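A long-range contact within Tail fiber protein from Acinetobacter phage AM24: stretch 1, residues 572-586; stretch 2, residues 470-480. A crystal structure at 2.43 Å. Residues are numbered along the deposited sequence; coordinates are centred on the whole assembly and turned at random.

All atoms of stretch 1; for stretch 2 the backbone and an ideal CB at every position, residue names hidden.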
# COMPACT_ATOMS: atom_id res chain seq x y z
N GLU A 572 41.46 -26.37 -17.23
CA GLU A 572 41.85 -27.59 -16.54
C GLU A 572 40.84 -27.87 -15.44
O GLU A 572 40.49 -26.97 -14.67
CB GLU A 572 43.26 -27.48 -15.96
CG GLU A 572 43.61 -28.58 -14.98
CD GLU A 572 44.91 -28.32 -14.23
OE1 GLU A 572 45.37 -27.17 -14.21
OE2 GLU A 572 45.46 -29.29 -13.65
N ARG A 573 40.37 -29.12 -15.36
CA ARG A 573 39.41 -29.52 -14.34
C ARG A 573 40.16 -29.96 -13.09
O ARG A 573 41.01 -30.85 -13.15
CB ARG A 573 38.50 -30.64 -14.85
CG ARG A 573 37.63 -31.25 -13.75
CD ARG A 573 36.78 -32.40 -14.26
NE ARG A 573 35.40 -32.00 -14.49
CZ ARG A 573 34.39 -32.23 -13.66
NH1 ARG A 573 34.59 -32.87 -12.51
NH2 ARG A 573 33.17 -31.82 -13.97
N VAL A 574 39.85 -29.32 -11.96
CA VAL A 574 40.41 -29.67 -10.66
C VAL A 574 39.24 -29.94 -9.73
O VAL A 574 38.51 -29.01 -9.36
CB VAL A 574 41.32 -28.57 -10.11
CG1 VAL A 574 41.84 -28.94 -8.73
CG2 VAL A 574 42.48 -28.31 -11.06
N GLY A 575 39.08 -31.20 -9.33
CA GLY A 575 37.91 -31.61 -8.57
C GLY A 575 36.65 -31.36 -9.37
O GLY A 575 36.43 -32.01 -10.40
N THR A 576 35.82 -30.42 -8.92
CA THR A 576 34.67 -29.97 -9.67
C THR A 576 34.90 -28.61 -10.31
O THR A 576 34.03 -28.13 -11.05
CB THR A 576 33.43 -29.91 -8.77
OG1 THR A 576 33.75 -29.23 -7.55
CG2 THR A 576 32.93 -31.31 -8.45
N LYS A 577 36.05 -27.98 -10.06
CA LYS A 577 36.32 -26.64 -10.56
C LYS A 577 37.00 -26.70 -11.93
O LYS A 577 37.53 -27.73 -12.35
CB LYS A 577 37.20 -25.87 -9.58
CG LYS A 577 36.61 -25.76 -8.18
CD LYS A 577 37.55 -25.07 -7.22
CE LYS A 577 37.01 -25.11 -5.80
NZ LYS A 577 38.06 -24.79 -4.79
N TYR A 578 36.97 -25.56 -12.61
CA TYR A 578 37.67 -25.39 -13.88
C TYR A 578 38.53 -24.14 -13.77
O TYR A 578 38.03 -23.06 -13.45
CB TYR A 578 36.68 -25.28 -15.05
CG TYR A 578 36.24 -26.62 -15.58
CD1 TYR A 578 35.17 -27.29 -15.01
CD2 TYR A 578 36.91 -27.23 -16.64
CE1 TYR A 578 34.76 -28.52 -15.48
CE2 TYR A 578 36.51 -28.47 -17.12
CZ TYR A 578 35.43 -29.11 -16.54
OH TYR A 578 35.01 -30.33 -17.00
N LEU A 579 39.83 -24.30 -14.02
CA LEU A 579 40.76 -23.18 -14.03
C LEU A 579 40.92 -22.69 -15.46
O LEU A 579 41.35 -23.45 -16.34
CB LEU A 579 42.12 -23.60 -13.46
CG LEU A 579 42.16 -24.46 -12.20
CD1 LEU A 579 43.60 -24.76 -11.82
CD2 LEU A 579 41.44 -23.78 -11.04
N LEU A 580 40.56 -21.44 -15.71
CA LEU A 580 40.76 -20.82 -17.02
C LEU A 580 42.11 -20.12 -17.03
O LEU A 580 42.46 -19.41 -16.09
CB LEU A 580 39.63 -19.83 -17.33
CG LEU A 580 38.24 -20.45 -17.53
CD1 LEU A 580 37.47 -20.49 -16.22
CD2 LEU A 580 37.46 -19.69 -18.60
N LYS A 581 42.88 -20.35 -18.10
CA LYS A 581 44.25 -19.87 -18.17
C LYS A 581 44.54 -19.25 -19.53
O LYS A 581 44.00 -19.68 -20.55
CB LYS A 581 45.26 -21.00 -17.91
CG LYS A 581 44.85 -21.99 -16.84
CD LYS A 581 45.82 -23.16 -16.82
CE LYS A 581 45.52 -24.11 -15.69
NZ LYS A 581 46.59 -25.15 -15.59
N LEU A 582 45.41 -18.24 -19.53
CA LEU A 582 45.86 -17.59 -20.75
C LEU A 582 47.37 -17.70 -20.87
O LEU A 582 48.10 -17.67 -19.87
CB LEU A 582 45.45 -16.11 -20.77
CG LEU A 582 43.94 -15.84 -20.83
CD1 LEU A 582 43.65 -14.36 -20.67
CD2 LEU A 582 43.35 -16.38 -22.13
N SER A 583 47.84 -17.83 -22.11
CA SER A 583 49.26 -18.00 -22.40
C SER A 583 49.88 -16.67 -22.83
O SER A 583 49.22 -15.63 -22.89
CB SER A 583 49.46 -19.07 -23.48
OG SER A 583 48.72 -18.76 -24.65
N GLY A 584 51.18 -16.72 -23.13
CA GLY A 584 51.90 -15.54 -23.57
C GLY A 584 52.07 -14.47 -22.52
O GLY A 584 52.16 -13.28 -22.86
N TYR A 585 52.14 -14.85 -21.25
CA TYR A 585 52.20 -13.88 -20.16
C TYR A 585 53.65 -13.56 -19.81
O TYR A 585 54.46 -14.46 -19.57
CB TYR A 585 51.47 -14.39 -18.92
CG TYR A 585 51.55 -13.44 -17.75
CD1 TYR A 585 50.60 -12.45 -17.57
CD2 TYR A 585 52.59 -13.53 -16.82
CE1 TYR A 585 50.67 -11.58 -16.51
CE2 TYR A 585 52.67 -12.66 -15.76
CZ TYR A 585 51.70 -11.69 -15.60
OH TYR A 585 51.77 -10.81 -14.55
N VAL A 586 53.97 -12.26 -19.77
CA VAL A 586 55.25 -11.77 -19.28
C VAL A 586 54.96 -10.61 -18.33
O VAL A 586 54.30 -9.64 -18.72
CB VAL A 586 56.18 -11.32 -20.42
CG1 VAL A 586 57.42 -10.64 -19.86
CG2 VAL A 586 56.57 -12.50 -21.30
N UNK A 470 51.94 -19.43 -19.02
CA UNK A 470 50.51 -19.68 -18.89
C UNK A 470 50.06 -19.24 -17.51
O UNK A 470 50.55 -19.76 -16.49
CB UNK A 470 50.18 -21.16 -19.13
N UNK A 471 49.14 -18.27 -17.46
CA UNK A 471 48.68 -17.66 -16.22
C UNK A 471 47.21 -17.98 -16.01
O UNK A 471 46.38 -17.72 -16.89
CB UNK A 471 48.91 -16.15 -16.24
N UNK A 472 46.88 -18.57 -14.86
CA UNK A 472 45.49 -18.83 -14.52
C UNK A 472 44.79 -17.50 -14.27
O UNK A 472 45.30 -16.65 -13.52
CB UNK A 472 45.38 -19.75 -13.30
N UNK A 473 43.63 -17.30 -14.89
CA UNK A 473 42.96 -16.01 -14.85
C UNK A 473 41.59 -16.07 -14.20
O UNK A 473 41.04 -15.02 -13.86
CB UNK A 473 42.83 -15.45 -16.27
N UNK A 474 41.04 -17.26 -13.98
CA UNK A 474 39.68 -17.38 -13.48
C UNK A 474 39.46 -18.81 -13.02
O UNK A 474 40.19 -19.73 -13.41
CB UNK A 474 38.66 -16.98 -14.55
N UNK A 475 38.45 -18.99 -12.17
CA UNK A 475 38.11 -20.30 -11.65
C UNK A 475 36.60 -20.37 -11.46
O UNK A 475 36.02 -19.55 -10.74
CB UNK A 475 38.85 -20.58 -10.34
N UNK A 476 35.97 -21.33 -12.12
CA UNK A 476 34.54 -21.57 -11.97
C UNK A 476 34.36 -22.94 -11.33
O UNK A 476 35.24 -23.80 -11.37
CB UNK A 476 33.81 -21.49 -13.31
N UNK A 477 33.19 -23.14 -10.72
CA UNK A 477 32.89 -24.39 -10.03
C UNK A 477 31.57 -24.96 -10.52
O UNK A 477 30.63 -24.22 -10.83
CB UNK A 477 32.85 -24.18 -8.52
N UNK A 478 31.50 -26.29 -10.59
CA UNK A 478 30.31 -27.01 -11.02
C UNK A 478 29.70 -27.84 -9.90
O UNK A 478 28.75 -28.60 -10.15
CB UNK A 478 30.65 -27.91 -12.21
N UNK A 479 30.20 -27.70 -8.67
CA UNK A 479 29.79 -28.59 -7.59
C UNK A 479 28.31 -28.45 -7.27
O UNK A 479 27.65 -29.43 -6.91
CB UNK A 479 30.62 -28.31 -6.34
N UNK A 480 27.76 -27.24 -7.40
CA UNK A 480 26.34 -27.04 -7.14
C UNK A 480 25.48 -27.50 -8.31
O UNK A 480 24.32 -27.89 -8.10
CB UNK A 480 26.06 -25.57 -6.84

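Stretch 2 runs antiparallel to strand 577-582. Its strand residues largely alternate between two faces of the sheet; a bulge at 473 breaks the pattern.

Position 470 has its CB sideways, 4.1 Å from Leu-582 O and 5.1 Å from Lys-581 CB. A compact apolar or beta-branched residue would suit. It is Val-470; its CG1 lies 3.6 Å from Lys-581 CB.

Position 471 pairs with Leu-582, and its CB is 4.1 Å from Tyr-585 CG. An aromatic or a flat polar group could use that ring. The residue is His-471. Its edge meets the face of Tyr-585, with His-471 CD2 3.6 Å from Tyr-585 CE2, and its N donates to Leu-582 O at 2.7 Å.

At 472 the CB points to the face of Leu-579 and Lys-581, 4.2 Å from Lys-581 CG. A small or beta-branched residue fits. Thr-472 places CG2 3.9 Å from Leu-579 CB.

Position 473 falls at a beta bulge, with its CB sideways, 4.6 Å from Leu-582 CD1. Leucines nearby favour an aliphatic residue. Val-473 packs CG2 4.0 Å from Leu-582 CG, and its N donates to Leu-580 O at 2.7 Å.

The CB at 474 is already 4.1 Å from Leu-580 CD1, so a small apolar residue is one good answer. Ala-474 makes that contact with CB alone. Its O accepts from Leu-580 N at 2.9 Å.

Position 475 shares a face with Leu-579 and Lys-577. The lysine invites an acid, though a polar or aliphatic chain could also lie there. Glu-475 forms a long salt bridge, OE1 to Lys-577 NZ at 3.8 Å; OE2 comes 3.3 Å from Leu-579 CD2.

At 476 the CB faces the side of Tyr-578 and Leu-580, 4.8 Å from Leu-580 CD1. An aliphatic residue suits. Ile-476 sets CG1 3.7 Å from Tyr-578 CB and CG2 4.1 Å from Leu-580 CD1.

Position 477 has its CB 4.1 Å from Lys-577 CG, and the Thr-576 hydroxyl is within reach. Asp or Asn could accept from it. Asp-477 does: Thr-576 OG1 donates to OD1 at 2.9 Å. Water 1 bridges OD2 and Thr-576 OG1.

At 478 the CB is 3.6 Å from Thr-576 O, an acceptor that calls for a short donor such as Ser or Thr. Thr-478 OG1 donates to Thr-576 O at 2.8 Å. Water 2 links OG1 to Arg-573 NH2.

Position 479 has its CB 3.5 Å from Thr-576 OG1; many polar residues would do. Asn-479 donates from N to Asp-477 OD1 at 3.1 Å.

Position 480 is out of reach and unconstrained here. It is Leu-480.

Stretch 2, residues 470-480: VHTVAEIDTNL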
# COMPACT_ATOMS: atom_id res chain seq x y z
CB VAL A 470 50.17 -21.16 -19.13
CG1 VAL A 470 48.68 -21.39 -19.00
CG2 VAL A 470 50.66 -21.60 -20.50
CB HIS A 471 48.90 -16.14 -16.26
CG HIS A 471 49.08 -15.53 -14.90
ND1 HIS A 471 48.14 -15.64 -13.91
CD2 HIS A 471 50.10 -14.81 -14.38
CE1 HIS A 471 48.57 -15.01 -12.83
NE2 HIS A 471 49.76 -14.50 -13.09
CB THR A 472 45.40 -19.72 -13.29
OG1 THR A 472 46.28 -20.85 -13.43
CG2 THR A 472 43.98 -20.21 -13.08
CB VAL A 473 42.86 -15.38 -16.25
CG1 VAL A 473 44.21 -14.87 -16.68
CG2 VAL A 473 42.26 -16.37 -17.26
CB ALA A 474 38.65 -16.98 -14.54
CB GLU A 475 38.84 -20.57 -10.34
CG GLU A 475 38.45 -21.87 -9.66
CD GLU A 475 39.11 -22.03 -8.31
OE1 GLU A 475 38.41 -21.90 -7.28
OE2 GLU A 475 40.33 -22.29 -8.26
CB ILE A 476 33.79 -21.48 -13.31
CG1 ILE A 476 34.21 -22.63 -14.24
CG2 ILE A 476 34.04 -20.13 -13.98
CD1 ILE A 476 33.58 -22.56 -15.61
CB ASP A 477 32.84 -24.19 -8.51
CG ASP A 477 33.24 -25.44 -7.75
OD1 ASP A 477 33.00 -26.55 -8.25
OD2 ASP A 477 33.80 -25.30 -6.64
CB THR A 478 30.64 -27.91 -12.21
OG1 THR A 478 31.50 -28.97 -11.79
CG2 THR A 478 31.32 -27.12 -13.32
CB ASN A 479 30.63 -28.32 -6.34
CG ASN A 479 30.38 -26.95 -5.74
OD1 ASN A 479 30.31 -25.95 -6.46
ND2 ASN A 479 30.23 -26.89 -4.42
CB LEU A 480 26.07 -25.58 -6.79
CG LEU A 480 26.87 -25.12 -5.57
CD1 LEU A 480 26.55 -23.69 -5.21
CD2 LEU A 480 26.62 -26.04 -4.38
O HOH W 1 34.64 -27.40 -5.20
O HOH W 2 30.82 -31.71 -11.90
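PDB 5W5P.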